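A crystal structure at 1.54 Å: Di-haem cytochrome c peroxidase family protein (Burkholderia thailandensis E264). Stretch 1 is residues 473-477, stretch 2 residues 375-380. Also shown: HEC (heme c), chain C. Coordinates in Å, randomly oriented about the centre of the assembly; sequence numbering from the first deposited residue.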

# COMPACT_ATOMS: atom_id res chain seq x y z
N LYS A 473 3.87 -16.80 -11.51
CA LYS A 473 2.80 -16.20 -10.73
C LYS A 473 2.78 -16.83 -9.34
O LYS A 473 3.07 -18.02 -9.16
CB LYS A 473 1.45 -16.43 -11.40
CG LYS A 473 1.35 -15.93 -12.79
CD LYS A 473 0.03 -16.32 -13.41
CE LYS A 473 -0.08 -15.75 -14.80
NZ LYS A 473 -1.32 -16.25 -15.45
N ALA A 474 2.40 -16.03 -8.35
CA ALA A 474 2.36 -16.51 -6.98
C ALA A 474 1.38 -17.67 -6.83
O ALA A 474 0.38 -17.78 -7.55
CB ALA A 474 1.97 -15.37 -6.03
N ALA A 475 1.65 -18.52 -5.85
CA ALA A 475 0.82 -19.70 -5.64
C ALA A 475 -0.60 -19.30 -5.26
O ALA A 475 -0.82 -18.33 -4.53
CB ALA A 475 1.43 -20.59 -4.55
N ARG A 476 -1.56 -20.09 -5.73
CA ARG A 476 -2.98 -19.85 -5.62
C ARG A 476 -3.64 -21.07 -5.01
O ARG A 476 -3.28 -22.20 -5.35
CB ARG A 476 -3.63 -19.58 -6.99
CG ARG A 476 -3.07 -18.39 -7.76
CD ARG A 476 -3.82 -18.14 -9.08
NE ARG A 476 -3.23 -17.03 -9.83
CZ ARG A 476 -3.69 -16.58 -11.00
NH1 ARG A 476 -4.76 -17.13 -11.56
NH2 ARG A 476 -3.07 -15.57 -11.61
N PRO A 477 -4.64 -20.89 -4.14
CA PRO A 477 -5.39 -22.05 -3.63
C PRO A 477 -6.35 -22.62 -4.67
O PRO A 477 -6.79 -23.77 -4.55
CB PRO A 477 -6.15 -21.47 -2.44
CG PRO A 477 -6.33 -20.02 -2.78
CD PRO A 477 -5.11 -19.62 -3.56
OXT PRO A 477 -6.71 -21.97 -5.66
FE HEC C . 8.22 1.27 -8.11
CHA HEC C . 4.98 0.29 -7.51
CHB HEC C . 9.19 -2.02 -8.28
CHC HEC C . 11.27 2.21 -9.34
CHD HEC C . 7.40 4.54 -7.58
NA HEC C . 7.28 -0.52 -7.88
C1A HEC C . 5.94 -0.68 -7.59
C2A HEC C . 5.67 -2.10 -7.62
C3A HEC C . 6.84 -2.73 -7.73
C4A HEC C . 7.89 -1.75 -7.90
CMA HEC C . 7.08 -4.23 -7.89
CAA HEC C . 4.30 -2.75 -7.31
CBA HEC C . 4.15 -3.02 -5.82
CGA HEC C . 2.80 -3.54 -5.40
O1A HEC C . 2.61 -3.61 -4.14
O2A HEC C . 1.84 -3.61 -6.22
NB HEC C . 9.90 0.32 -8.67
C1B HEC C . 10.11 -1.06 -8.61
C2B HEC C . 11.46 -1.34 -9.08
C3B HEC C . 12.03 -0.19 -9.44
C4B HEC C . 11.07 0.87 -9.14
CMB HEC C . 12.10 -2.75 -9.09
CAB HEC C . 13.40 0.05 -10.13
CBB HEC C . 13.46 -0.69 -11.48
NC HEC C . 9.18 3.02 -8.33
C1C HEC C . 10.42 3.20 -8.93
C2C HEC C . 10.68 4.61 -8.98
C3C HEC C . 9.66 5.25 -8.40
C4C HEC C . 8.67 4.27 -8.02
CMC HEC C . 12.01 5.16 -9.53
CAC HEC C . 9.60 6.73 -8.00
CBC HEC C . 9.68 7.59 -9.29
ND HEC C . 6.52 2.22 -7.58
C1D HEC C . 6.41 3.60 -7.44
C2D HEC C . 5.02 3.93 -7.30
C3D HEC C . 4.27 2.66 -7.37
C4D HEC C . 5.26 1.62 -7.49
CMD HEC C . 4.40 5.31 -7.13
CAD HEC C . 2.74 2.48 -7.32
CBD HEC C . 2.20 2.68 -8.72
CGD HEC C . 0.79 2.16 -8.84
O1D HEC C . 0.32 1.47 -7.90
O2D HEC C . 0.21 2.30 -9.95
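Stretch 2 375-380: VAIKES

How does the backbone of stretch 2 lie on that of stretch 1? Stretch 1 is the extended C-terminal tail of the chain, without regular helix or strand. Stretch 2 begins with a 3-10 segment, Val-375 to Ile-377, whose turn is closed by the hydrogen bond from Lys-378 N to Val-375 O (3.2 Å); from Lys-378 on it runs as loop. The end-to-end directions of the touching parts differ by 47°, so the two chains run obliquely to each other. They come nearest at Ala-474 and Ile-377, whose CA atoms are 5.1 Å apart, and the contact is small, burying 219 Å² over both sides.

What does Ala-474 rest against? Its CA-to-CB bond points toward stretch 2, and its methyl group packs on backbone oxygens: CB of Ala-474 lies 3.3 Å from O of Ile-377 and also 3.3 Å from O of Lys-378. With so short a side chain, the tail backbone can come close to the turn. No direct hydrogen bond crosses between the stretches, but a water sits between them beside this methyl, accepting from Ala-474 N at 2.9 Å and lying within hydrogen-bonding distance, 2.7 Å, of Lys-378 O.

How do Glu-379 and Arg-476 meet? Glu-379 has chi1 m and chi2 t, an extended shape that brings its end nearer to stretch 1 although its CA-to-CB bond points sideways. OE2 of Glu-379 lies 3.6 Å from CG of Arg-476 and 4.1 Å from CD of Pro-477, touching the aliphatic part of the arginine, while OE1 is hydrogen-bonded elsewhere in the structure. Arg-476 is m at chi1, with its remaining chi angles near 180°. This straight chain carries the guanidinium well past the glutamate carboxylate, and the two form no salt bridge. Instead, a second water accepts from Arg-476 NH2 at 3.2 Å and lies 2.6 Å from Glu-379 O, within hydrogen-bonding distance.

Where do the other side chains of stretch 2 go? Lys-378 points its CA-to-CB bond away from the tail, and its chain (m, t, p, then chi4 at 91°, between wells) carries NZ to the heme, where NZ of Lys-378 makes a weak hydrogen bond to the propionate oxygen O1A of HEC at 3.2 Å. Val-375, p at chi1, places CG2 3.9 Å from the heme methyl CMA. Ile-377, p and t, leads its end away from stretch 1, and its closest contact with Ala-474 is through its carbonyl oxygen.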

# COMPACT_ATOMS: atom_id res chain seq x y z
N VAL A 375 6.46 -8.52 -1.77
CA VAL A 375 5.86 -8.26 -3.08
C VAL A 375 5.75 -9.54 -3.90
O VAL A 375 4.80 -9.72 -4.67
CB VAL A 375 6.64 -7.15 -3.82
CG1 VAL A 375 8.04 -7.61 -4.20
CG2 VAL A 375 5.84 -6.63 -5.04
N ALA A 376 6.69 -10.48 -3.73
CA ALA A 376 6.76 -11.62 -4.63
C ALA A 376 5.68 -12.68 -4.38
O ALA A 376 5.61 -13.65 -5.14
CB ALA A 376 8.15 -12.26 -4.52
N ILE A 377 4.83 -12.52 -3.35
CA ILE A 377 3.74 -13.45 -3.09
C ILE A 377 2.39 -12.88 -3.50
O ILE A 377 1.37 -13.57 -3.34
CB ILE A 377 3.70 -13.91 -1.62
CG1 ILE A 377 3.27 -12.78 -0.67
CG2 ILE A 377 5.03 -14.50 -1.19
CD1 ILE A 377 3.15 -13.19 0.77
N LYS A 378 2.36 -11.67 -4.04
CA LYS A 378 1.09 -11.08 -4.44
C LYS A 378 0.59 -11.71 -5.74
O LYS A 378 1.36 -12.13 -6.60
CB LYS A 378 1.23 -9.57 -4.64
CG LYS A 378 1.56 -8.81 -3.37
CD LYS A 378 2.11 -7.44 -3.66
CE LYS A 378 1.10 -6.52 -4.32
NZ LYS A 378 0.31 -5.74 -3.33
N GLU A 379 -0.73 -11.77 -5.87
CA GLU A 379 -1.37 -12.31 -7.06
C GLU A 379 -1.55 -11.28 -8.18
O GLU A 379 -1.71 -11.67 -9.34
CB GLU A 379 -2.72 -12.93 -6.70
CG GLU A 379 -2.57 -14.16 -5.82
CD GLU A 379 -3.89 -14.78 -5.42
OE1 GLU A 379 -4.90 -14.07 -5.36
OE2 GLU A 379 -3.92 -16.00 -5.18
N SER A 380 -1.51 -9.99 -7.85
CA SER A 380 -1.55 -8.92 -8.84
C SER A 380 -0.86 -7.72 -8.24
O SER A 380 -0.68 -7.62 -7.02
CB SER A 380 -2.99 -8.59 -9.28
OG SER A 380 -3.73 -8.08 -8.20
O HOH W 1 1.93 -13.20 -8.97
O HOH W 2 -0.70 -13.81 -10.51